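Local coordinates for protein O-ureido-L-serine synthase (Streptomyces lavendulae, PDB 3X43) that uses pyridoxal 5'-phosphate to join hydroxyurea to O-acetyl-L-serine, giving O-ureido-L-serine for D-cycloserine biosynthesis, and also makes L-cysteine from sulfide, at residues E25-Y30 with S275-A280; K32-N37 with L287-D292; G63-E68 with Y135-A140; E202-A207 with L239-E244. All blocks are in the same frame, centred on the assembly; numbering follows the deposited sequence.

Contact 1: E25-Y30 with S275-A280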
# COMPACT_ATOMS: atom_id res chain seq x y z
N GLU B 25 2.68 -25.57 16.68
CA GLU B 25 2.49 -24.44 17.58
C GLU B 25 3.73 -23.66 18.00
O GLU B 25 3.67 -22.43 18.15
CB GLU B 25 1.75 -24.90 18.84
CG GLU B 25 0.65 -25.93 18.59
CD GLU B 25 -0.53 -25.77 19.54
OE1 GLU B 25 -0.87 -24.62 19.88
OE2 GLU B 25 -1.11 -26.81 19.95
N HIS B 26 4.85 -24.36 18.21
CA HIS B 26 6.09 -23.70 18.63
C HIS B 26 6.83 -23.11 17.43
O HIS B 26 7.97 -22.64 17.55
CB HIS B 26 7.01 -24.72 19.32
CG HIS B 26 7.58 -25.75 18.38
ND1 HIS B 26 6.80 -26.67 17.72
CD2 HIS B 26 8.85 -25.98 17.98
CE1 HIS B 26 7.56 -27.42 16.95
NE2 HIS B 26 8.81 -27.02 17.09
N THR B 27 6.16 -23.13 16.28
CA THR B 27 6.72 -22.66 15.02
C THR B 27 5.82 -21.64 14.32
O THR B 27 4.63 -21.50 14.63
CB THR B 27 6.94 -23.91 14.12
OG1 THR B 27 8.32 -24.27 14.14
CG2 THR B 27 6.48 -23.67 12.71
N SER B 28 6.40 -20.91 13.37
CA SER B 28 5.67 -19.93 12.57
C SER B 28 6.01 -20.17 11.11
O SER B 28 7.18 -20.12 10.72
CB SER B 28 6.08 -18.51 12.94
OG SER B 28 5.03 -17.86 13.63
N VAL B 29 4.99 -20.44 10.30
CA VAL B 29 5.21 -20.68 8.89
C VAL B 29 4.42 -19.67 8.05
O VAL B 29 3.18 -19.69 8.05
CB VAL B 29 4.79 -22.10 8.49
CG1 VAL B 29 4.84 -22.27 6.97
CG2 VAL B 29 5.69 -23.11 9.18
N TYR B 30 5.14 -18.80 7.35
CA TYR B 30 4.50 -17.80 6.51
C TYR B 30 4.53 -18.26 5.07
O TYR B 30 5.38 -19.06 4.67
CB TYR B 30 5.21 -16.45 6.63
CG TYR B 30 4.94 -15.75 7.93
CD1 TYR B 30 5.75 -15.98 9.05
CD2 TYR B 30 3.91 -14.82 8.04
CE1 TYR B 30 5.53 -15.30 10.24
CE2 TYR B 30 3.69 -14.14 9.23
CZ TYR B 30 4.51 -14.37 10.32
OH TYR B 30 4.32 -13.66 11.48
N SER B 275 7.97 -30.04 7.27
CA SER B 275 8.97 -31.05 7.59
C SER B 275 10.06 -30.46 8.48
O SER B 275 10.34 -30.97 9.57
CB SER B 275 9.59 -31.58 6.30
OG SER B 275 10.41 -32.70 6.55
N ILE B 276 10.67 -29.37 8.03
CA ILE B 276 11.71 -28.70 8.78
C ILE B 276 11.16 -28.21 10.12
O ILE B 276 11.81 -28.34 11.16
CB ILE B 276 12.23 -27.46 8.02
CG1 ILE B 276 12.88 -27.90 6.71
CG2 ILE B 276 13.20 -26.69 8.88
CD1 ILE B 276 13.02 -26.80 5.69
N ALA B 277 9.95 -27.66 10.08
CA ALA B 277 9.32 -27.13 11.28
C ALA B 277 9.08 -28.17 12.37
O ALA B 277 9.27 -27.90 13.56
CB ALA B 277 8.01 -26.46 10.92
N GLU B 278 8.67 -29.36 11.95
CA GLU B 278 8.38 -30.46 12.87
C GLU B 278 9.40 -30.62 13.99
O GLU B 278 9.03 -30.80 15.16
CB GLU B 278 8.27 -31.77 12.09
CG GLU B 278 7.00 -32.56 12.36
CD GLU B 278 7.22 -34.06 12.33
OE1 GLU B 278 6.81 -34.74 13.30
OE2 GLU B 278 7.82 -34.55 11.35
N HIS B 279 10.68 -30.55 13.65
CA HIS B 279 11.73 -30.74 14.63
C HIS B 279 12.56 -29.49 14.92
O HIS B 279 13.52 -29.55 15.67
CB HIS B 279 12.67 -31.86 14.19
CG HIS B 279 11.97 -33.15 13.92
ND1 HIS B 279 11.92 -33.73 12.66
CD2 HIS B 279 11.28 -33.98 14.74
CE1 HIS B 279 11.23 -34.85 12.72
NE2 HIS B 279 10.83 -35.03 13.97
N ALA B 280 12.18 -28.37 14.32
CA ALA B 280 12.90 -27.12 14.51
C ALA B 280 12.77 -26.55 15.92
O ALA B 280 11.76 -26.76 16.59
CB ALA B 280 12.42 -26.10 13.49
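His26 reaches across from the turn before strand 27-33 to the carboxyl end of helix 264-279. Its CB does not itself meet the helix segment; a first torsion of 70° sets CG between the backbone N and the carbonyl carbon, and from there the imidazole extends to the helix end. CD2 comes to 3.3 Å from Ala280 O, and NE2 gives that same carbonyl oxygen a weak, bent hydrogen bond, 3.0 Å long with 130° at the hydrogen. Ala280 O lies at the ring edge, in its plane, so the bond uses the N-H where it projects from the rim. CE1, next along the rim, passes 3.8 Å from Ala277 O, which also accepts Ala280 N. Next to the imidazole the contact is apolar: Thr27 sets CG2 against Ala277 CB at 3.7 Å, and Val29 CG2 approaches the same methyl more loosely at 4.4 Å. Thr27 OG1, off-centre over one face of the imidazole, is buried without a hydrogen-bond partner in the model. Ala277 also rests on Leu286 and Pro24, and the backbones of His26, Ser28 and Tyr30 bond to residues 283-286. The contact thus packs helix 264-279 onto strand 27-33, one strand in from the edge strand 16-18, and beside strand 284-290, the neighbour of 27-33 in the mixed sheet.

Contact 2: K32-N37 with L287-D292. With PLP (pyridoxal-5'-phosphate), chain J.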
# COMPACT_ATOMS: atom_id res chain seq x y z
N LYS B 32 4.04 -17.01 0.78
CA LYS B 32 3.94 -15.96 -0.24
C LYS B 32 3.02 -16.40 -1.39
O LYS B 32 3.36 -17.30 -2.14
CB LYS B 32 5.33 -15.62 -0.80
CG LYS B 32 5.41 -14.23 -1.45
CD LYS B 32 6.78 -13.62 -1.26
CE LYS B 32 7.03 -12.45 -2.19
NZ LYS B 32 6.03 -11.35 -2.00
N VAL B 33 1.87 -15.75 -1.52
CA VAL B 33 0.89 -16.11 -2.55
C VAL B 33 1.08 -15.39 -3.89
O VAL B 33 0.64 -14.27 -4.08
CB VAL B 33 -0.55 -15.83 -2.03
CG1 VAL B 33 -1.56 -16.64 -2.80
CG2 VAL B 33 -0.63 -16.14 -0.56
N GLU B 34 1.73 -16.07 -4.84
CA GLU B 34 1.97 -15.48 -6.15
C GLU B 34 0.77 -15.53 -7.08
O GLU B 34 0.84 -15.07 -8.22
CB GLU B 34 3.17 -16.15 -6.81
CG GLU B 34 4.51 -15.78 -6.15
CD GLU B 34 4.92 -14.33 -6.41
OE1 GLU B 34 5.32 -13.65 -5.45
OE2 GLU B 34 4.83 -13.87 -7.56
N SER B 35 -0.34 -16.08 -6.59
CA SER B 35 -1.56 -16.16 -7.38
C SER B 35 -2.23 -14.80 -7.40
O SER B 35 -3.18 -14.56 -8.16
CB SER B 35 -2.52 -17.20 -6.78
OG SER B 35 -2.93 -16.85 -5.47
N PHE B 36 -1.74 -13.89 -6.56
CA PHE B 36 -2.32 -12.56 -6.51
C PHE B 36 -1.93 -11.75 -7.75
O PHE B 36 -2.54 -10.73 -8.04
CB PHE B 36 -1.89 -11.85 -5.23
CG PHE B 36 -2.81 -12.10 -4.07
CD1 PHE B 36 -3.93 -11.29 -3.86
CD2 PHE B 36 -2.59 -13.16 -3.20
CE1 PHE B 36 -4.81 -11.53 -2.81
CE2 PHE B 36 -3.47 -13.41 -2.14
CZ PHE B 36 -4.58 -12.60 -1.95
N ASN B 37 -0.91 -12.20 -8.47
CA ASN B 37 -0.49 -11.51 -9.70
C ASN B 37 -1.66 -11.63 -10.67
O ASN B 37 -2.39 -12.61 -10.65
CB ASN B 37 0.76 -12.17 -10.29
CG ASN B 37 2.03 -11.85 -9.51
OD1 ASN B 37 2.41 -10.69 -9.36
ND2 ASN B 37 2.68 -12.88 -9.02
N LEU B 287 9.47 -19.47 5.62
CA LEU B 287 8.74 -18.81 4.55
C LEU B 287 8.73 -19.74 3.34
O LEU B 287 9.77 -20.23 2.91
CB LEU B 287 9.40 -17.48 4.17
CG LEU B 287 8.81 -16.78 2.93
CD1 LEU B 287 7.32 -16.62 3.10
CD2 LEU B 287 9.46 -15.41 2.75
N ALA B 288 7.54 -20.00 2.81
CA ALA B 288 7.41 -20.88 1.66
C ALA B 288 6.76 -20.12 0.50
O ALA B 288 5.89 -19.28 0.72
CB ALA B 288 6.56 -22.08 2.04
N MET B 289 7.20 -20.41 -0.72
CA MET B 289 6.67 -19.77 -1.93
C MET B 289 5.49 -20.55 -2.51
O MET B 289 5.59 -21.75 -2.71
CB MET B 289 7.74 -19.66 -3.02
CG MET B 289 8.90 -18.71 -2.73
SD MET B 289 8.45 -16.96 -2.69
CE MET B 289 7.64 -16.73 -4.28
N LEU B 290 4.39 -19.85 -2.79
CA LEU B 290 3.18 -20.43 -3.37
C LEU B 290 3.15 -19.85 -4.80
O LEU B 290 2.55 -18.81 -5.04
CB LEU B 290 1.96 -19.96 -2.58
CG LEU B 290 1.44 -20.84 -1.44
CD1 LEU B 290 2.59 -21.33 -0.58
CD2 LEU B 290 0.45 -20.04 -0.62
N PRO B 291 3.74 -20.56 -5.76
CA PRO B 291 3.79 -20.08 -7.15
C PRO B 291 2.53 -19.77 -7.96
O PRO B 291 2.57 -18.90 -8.82
CB PRO B 291 4.69 -21.11 -7.85
CG PRO B 291 5.41 -21.84 -6.71
CD PRO B 291 4.39 -21.87 -5.62
N ASP B 292 1.43 -20.46 -7.72
CA ASP B 292 0.25 -20.17 -8.52
C ASP B 292 -1.07 -20.61 -7.93
O ASP B 292 -1.10 -21.25 -6.87
CB ASP B 292 0.42 -20.78 -9.93
CG ASP B 292 0.39 -22.32 -9.94
OD1 ASP B 292 0.31 -22.96 -8.87
OD2 ASP B 292 0.44 -22.89 -11.06
N1 PLP J . 5.83 -23.67 -9.77
C2 PLP J . 5.03 -23.30 -10.86
C2A PLP J . 3.60 -23.76 -10.98
C3 PLP J . 5.60 -22.50 -11.81
O3 PLP J . 4.88 -22.05 -12.85
C4 PLP J . 6.96 -22.10 -11.65
C4A PLP J . 7.60 -21.12 -12.72
C5 PLP J . 7.70 -22.54 -10.52
C6 PLP J . 7.11 -23.30 -9.61
C5A PLP J . 9.20 -22.33 -10.35
O4P PLP J . 9.60 -20.96 -10.31
P PLP J . 10.94 -20.42 -10.99
O1P PLP J . 10.80 -20.67 -12.42
O2P PLP J . 11.03 -18.99 -10.70
O3P PLP J . 12.05 -21.15 -10.39
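Lys32 and Met289 form one parallel pair, Val33 and Leu290 the next, and the two pairs send their side chains to opposite faces of the sheet. On the first face Lys32 and Met289 lie alongside, pointing the same way, with Lys32 CB 3.9 Å from Met289 SD. Bends at chi2 (-68°) and chi3 (-54°) fold the methionine back, so that its CE crosses the Glu34 chain and touches CG at 3.8 Å. On the other face Val33 CG2 meets Leu290 CD2 at an oblique crossing, 4.0 Å apart. Three backbone bonds set this order: Lys32 N to Ala288 O (2.9 Å, 167° at the hydrogen), Leu290 N to Lys32 O, and Glu34 N to Leu290 O. Beyond the strand end Ser35 CB leans on the backbone of Asp292. Asn37 ND2 holds the Glu34 carboxylate from above its plane, OE2 at 2.8 Å, while OE2 also pairs with Arg45 and OE1 with Thr14. Lys32 NZ is taken by Glu159 and Thr14, so the buried charges here are paired, which probably lowers their cost. Leaving the strand, segment 287-292 delivers two residues to the cofactor. Pro291 CB packs on the face of the PLP pyridine ring over N1, 3.4 Å away, and Asp292 OD2 comes to 3.3 Å from the ring methyl C2A. Asp292 OD2 itself bonds to Tyr297 and to Asn73, a cofactor-binding residue, so the carboxylate probably helps to position Asn73. With the Ser265 hydroxyl, not an acid, the probable partner of N1, that nitrogen is probably less protonated than in enzymes where an aspartate faces it.

Contact 3: G63-E68 with Y135-A140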
# COMPACT_ATOMS: atom_id res chain seq x y z
N GLY B 63 3.75 -3.94 -31.88
CA GLY B 63 3.17 -4.82 -32.88
C GLY B 63 3.96 -6.09 -33.15
O GLY B 63 3.48 -6.98 -33.85
N ASP B 64 5.17 -6.17 -32.60
CA ASP B 64 6.02 -7.34 -32.80
C ASP B 64 5.38 -8.64 -32.32
O ASP B 64 4.32 -8.62 -31.69
CB ASP B 64 7.36 -7.15 -32.08
CG ASP B 64 8.31 -6.27 -32.86
OD1 ASP B 64 9.54 -6.46 -32.74
OD2 ASP B 64 7.82 -5.39 -33.60
N THR B 65 6.03 -9.76 -32.62
CA THR B 65 5.52 -11.07 -32.22
C THR B 65 6.51 -11.80 -31.32
O THR B 65 7.72 -11.74 -31.52
CB THR B 65 5.23 -11.97 -33.44
OG1 THR B 65 4.04 -11.52 -34.10
CG2 THR B 65 5.04 -13.42 -33.01
N ILE B 66 5.97 -12.51 -30.33
CA ILE B 66 6.77 -13.27 -29.39
C ILE B 66 6.37 -14.73 -29.46
O ILE B 66 5.19 -15.05 -29.64
CB ILE B 66 6.56 -12.79 -27.94
CG1 ILE B 66 6.64 -11.26 -27.87
CG2 ILE B 66 7.60 -13.41 -27.04
CD1 ILE B 66 5.95 -10.68 -26.65
N VAL B 67 7.35 -15.61 -29.31
CA VAL B 67 7.12 -17.05 -29.33
C VAL B 67 7.95 -17.74 -28.26
O VAL B 67 9.10 -17.38 -28.03
CB VAL B 67 7.51 -17.69 -30.69
CG1 VAL B 67 6.38 -17.54 -31.67
CG2 VAL B 67 8.79 -17.05 -31.23
N GLU B 68 7.35 -18.74 -27.61
CA GLU B 68 8.04 -19.49 -26.57
C GLU B 68 7.37 -20.84 -26.39
O GLU B 68 6.23 -21.04 -26.82
CB GLU B 68 8.01 -18.71 -25.25
CG GLU B 68 8.86 -19.34 -24.16
CD GLU B 68 10.30 -18.87 -24.19
OE1 GLU B 68 11.03 -19.10 -23.20
OE2 GLU B 68 10.72 -18.27 -25.21
N TYR B 135 10.83 -15.83 -39.11
CA TYR B 135 10.02 -14.62 -39.25
C TYR B 135 10.53 -13.49 -38.37
O TYR B 135 9.84 -12.48 -38.19
CB TYR B 135 8.56 -14.91 -38.90
CG TYR B 135 7.98 -16.11 -39.60
CD1 TYR B 135 7.19 -15.96 -40.74
CD2 TYR B 135 8.22 -17.40 -39.13
CE1 TYR B 135 6.65 -17.06 -41.39
CE2 TYR B 135 7.68 -18.51 -39.77
CZ TYR B 135 6.90 -18.34 -40.90
OH TYR B 135 6.36 -19.44 -41.52
N GLY B 136 11.73 -13.65 -37.82
CA GLY B 136 12.30 -12.63 -36.97
C GLY B 136 11.48 -12.40 -35.71
O GLY B 136 11.37 -11.28 -35.21
N TRP B 137 10.90 -13.48 -35.20
CA TRP B 137 10.10 -13.42 -34.00
C TRP B 137 11.00 -13.38 -32.77
O TRP B 137 12.16 -13.80 -32.83
CB TRP B 137 9.18 -14.64 -33.95
CG TRP B 137 7.98 -14.49 -34.82
CD1 TRP B 137 7.55 -13.36 -35.46
CD2 TRP B 137 7.02 -15.51 -35.12
NE1 TRP B 137 6.38 -13.60 -36.13
CE2 TRP B 137 6.03 -14.92 -35.94
CE3 TRP B 137 6.89 -16.86 -34.77
CZ2 TRP B 137 4.93 -15.63 -36.42
CZ3 TRP B 137 5.79 -17.57 -35.25
CH2 TRP B 137 4.83 -16.95 -36.06
N PHE B 138 10.48 -12.85 -31.67
CA PHE B 138 11.25 -12.73 -30.43
C PHE B 138 11.07 -13.93 -29.51
O PHE B 138 9.96 -14.43 -29.33
CB PHE B 138 10.85 -11.44 -29.68
CG PHE B 138 11.43 -11.34 -28.29
CD1 PHE B 138 12.66 -10.73 -28.09
CD2 PHE B 138 10.75 -11.87 -27.20
CE1 PHE B 138 13.22 -10.67 -26.81
CE2 PHE B 138 11.30 -11.81 -25.92
CZ PHE B 138 12.54 -11.21 -25.72
N ARG B 139 12.17 -14.39 -28.93
CA ARG B 139 12.16 -15.54 -28.03
C ARG B 139 12.49 -15.13 -26.59
O ARG B 139 13.53 -14.54 -26.31
CB ARG B 139 13.16 -16.59 -28.52
CG ARG B 139 12.61 -17.51 -29.61
CD ARG B 139 12.29 -18.90 -29.06
NE ARG B 139 12.46 -18.98 -27.62
CZ ARG B 139 12.47 -20.12 -26.92
NH1 ARG B 139 12.31 -21.28 -27.54
NH2 ARG B 139 12.62 -20.08 -25.60
N ALA B 140 11.58 -15.46 -25.67
CA ALA B 140 11.75 -15.13 -24.26
C ALA B 140 13.00 -15.76 -23.65
O ALA B 140 13.79 -15.08 -23.00
CB ALA B 140 10.52 -15.56 -23.49
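Thr65 lies over the indole of Trp137, its CG2 placed 3.3 Å from the centroid of the five-membered ring and 6° off the ring normal, a CH-pi contact over the face. With CG2 anti to the backbone N (its OG1 at chi1 -74°), the methyl rather than the hydroxyl lies on the ring; Tyr135 CB covers the opposite face. Val67 crosses the indole at about a right angle, CG1 meeting CE3 at 3.2 Å, a tight fit. On the other face of the sheet Ile66 runs beside Phe138 and puts CG2 at the ring edge, in its plane, 3.5 Å from CD2. At the far end Glu68 and Arg139 form a salt bridge, OE2 to NH2 2.7 Å. The carboxylate oxygen lies over the face of the guanidinium, and the two planes are 68° apart, so this is not the flat, side-on pairing. Two nearly straight backbone bonds position these pairs: Phe138 N to Thr65 O, 3.0 Å, and Val67 N to Phe138 O. One step further out, Asp129 takes Arg139 NH1, while Gln142 and the amide of Arg141 hold the Glu68 carboxylate; each charge thus has a second partner. The weakly bonded strand 138-139 is one edge, within this chain, of the four-stranded parallel sheet; 65-68 is its inner neighbour, flanked on its other side by strand 88-91. Helix 122-135 covers the Trp137 and Arg139 side, helix 43-56 packs on Phe138, and Trp314 of the second subunit touches Trp137.

Contact 4: E202-A207 with L239-E244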
# COMPACT_ATOMS: atom_id res chain seq x y z
N GLU B 202 13.45 -30.44 -4.77
CA GLU B 202 13.34 -31.08 -6.08
C GLU B 202 12.40 -32.27 -5.96
O GLU B 202 12.32 -32.91 -4.91
CB GLU B 202 14.71 -31.60 -6.52
CG GLU B 202 15.63 -30.56 -7.12
CD GLU B 202 16.79 -31.21 -7.86
OE1 GLU B 202 16.84 -31.10 -9.11
OE2 GLU B 202 17.63 -31.84 -7.18
N PRO B 203 11.66 -32.57 -7.04
CA PRO B 203 10.74 -33.72 -6.98
C PRO B 203 11.56 -34.99 -6.69
O PRO B 203 12.64 -35.18 -7.25
CB PRO B 203 10.11 -33.75 -8.38
CG PRO B 203 10.35 -32.38 -8.95
CD PRO B 203 11.62 -31.88 -8.34
N SER B 204 11.04 -35.85 -5.82
CA SER B 204 11.73 -37.09 -5.44
C SER B 204 12.32 -37.91 -6.60
O SER B 204 13.44 -38.41 -6.51
CB SER B 204 10.80 -37.98 -4.62
OG SER B 204 10.98 -37.71 -3.24
N ASN B 205 11.55 -38.04 -7.68
CA ASN B 205 12.01 -38.79 -8.83
C ASN B 205 12.95 -37.97 -9.72
O ASN B 205 13.85 -38.52 -10.36
CB ASN B 205 10.81 -39.28 -9.66
CG ASN B 205 9.58 -38.40 -9.51
OD1 ASN B 205 9.59 -37.41 -8.77
ND2 ASN B 205 8.52 -38.75 -10.22
N ALA B 206 12.76 -36.65 -9.75
CA ALA B 206 13.60 -35.79 -10.58
C ALA B 206 14.62 -34.98 -9.78
O ALA B 206 14.63 -33.76 -9.85
CB ALA B 206 12.73 -34.85 -11.40
N ALA B 207 15.49 -35.67 -9.04
CA ALA B 207 16.51 -34.97 -8.26
C ALA B 207 17.71 -34.62 -9.13
O ALA B 207 18.85 -34.98 -8.82
CB ALA B 207 16.93 -35.83 -7.08
N LEU B 239 19.61 -28.56 -0.03
CA LEU B 239 18.95 -29.18 -1.19
C LEU B 239 18.18 -30.40 -0.70
O LEU B 239 18.77 -31.32 -0.13
CB LEU B 239 19.99 -29.61 -2.23
CG LEU B 239 19.60 -29.46 -3.70
CD1 LEU B 239 20.52 -30.32 -4.56
CD2 LEU B 239 18.15 -29.87 -3.91
N VAL B 240 16.87 -30.40 -0.91
CA VAL B 240 16.04 -31.51 -0.46
C VAL B 240 15.14 -32.07 -1.55
O VAL B 240 15.06 -31.53 -2.66
CB VAL B 240 15.16 -31.11 0.74
CG1 VAL B 240 16.02 -30.48 1.83
CG2 VAL B 240 14.08 -30.14 0.30
N THR B 241 14.46 -33.15 -1.22
CA THR B 241 13.56 -33.82 -2.15
C THR B 241 12.15 -33.79 -1.59
O THR B 241 11.95 -33.60 -0.39
CB THR B 241 13.98 -35.29 -2.36
OG1 THR B 241 14.17 -35.92 -1.09
CG2 THR B 241 15.29 -35.37 -3.14
N MET B 242 11.17 -33.97 -2.46
CA MET B 242 9.79 -33.96 -2.02
C MET B 242 8.95 -34.82 -2.94
O MET B 242 8.99 -34.68 -4.17
CB MET B 242 9.26 -32.52 -1.99
CG MET B 242 7.75 -32.41 -1.84
SD MET B 242 7.12 -33.18 -0.36
CE MET B 242 8.35 -32.73 0.86
N ASP B 243 8.19 -35.72 -2.32
CA ASP B 243 7.31 -36.66 -2.99
C ASP B 243 6.15 -35.91 -3.61
O ASP B 243 5.52 -35.08 -2.95
CB ASP B 243 6.81 -37.69 -1.97
CG ASP B 243 5.76 -38.64 -2.54
OD1 ASP B 243 4.61 -38.60 -2.07
OD2 ASP B 243 6.10 -39.42 -3.46
N GLU B 244 5.85 -36.19 -4.88
CA GLU B 244 4.76 -35.50 -5.55
C GLU B 244 3.42 -35.76 -4.86
O GLU B 244 2.54 -34.91 -4.87
CB GLU B 244 4.67 -35.93 -7.01
CG GLU B 244 4.32 -37.39 -7.22
CD GLU B 244 4.30 -37.78 -8.68
OE1 GLU B 244 3.55 -38.71 -9.04
OE2 GLU B 244 5.03 -37.15 -9.48
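Glu202 and Thr241 pair in parallel register, with Glu202 N bonded to Val240 O and Met242 N to Glu202 O, each at 2.9 Å. A third bond, Ser204 N to Met242 O, is as long, but its donor stands 56° out of the carbonyl plane, where the chain turns away after Pro203. Met242 O also has Pro203 CA at 3.4 Å, a CA-H...O contact of the usual parallel-sheet kind. Among the side chains, Glu202 runs out extended beyond CG and passes Leu239; OE2 lies 3.9 Å from Leu239 CD2, which borders the carboxylate with a methyl. Thr241 comes up on the same face as Glu202, its CB 4.0 Å from Ser204 OG, while Ala207 CB approaches its CG2. Met242 diverges from Pro203 and packs on helix 264-279. Asn205 and Glu244 meet at about a right angle, amide and carboxylate planes 75° apart, and their ND2 and OE2 stay 3.9 Å from each other, too far for a bond. The acidic groups are instead spent on backbone N-H groups. Glu202 OE1 takes Leu209 N, with a weak bond from Ala210 N to OE2, at the start of helix 208-211; Asp243, the N-cap of helix 244-258, takes Thr246 N; Glu244 OE2 holds the loop at Gln218 N. At helix starts the carboxylates of Glu202 and Asp243 would be stabilised, probably as anions. Glu202 ties its strand to helix 208-211 of the beta-alpha-beta unit, and Asp243 caps the helix that follows the unit.

In the fold
Contacts 1, 2 and 4 all reach the mixed sheet, whereas contact 3 belongs to the separate four-stranded parallel sheet, its centre about 45 Å from that of contact 1 and on the other side of the chain's centre. Contacts 1 and 2 are consecutive on strand 27-33: Tyr30 O meets Ala288 N at 3.0 Å, probably a hydrogen bond, though the two contact centres are about 19 Å apart. Only contact 2 touches the cofactor. Contact 4 comes within about 10 Å of PLP through the side chain of Pro203, and contact 3 within about 11 Å through that of Glu68, consistent with a cofactor held in the cleft between two domains, as in this fold type. Contacts 3 and 4 are both nested in the loop that contact 2 closes.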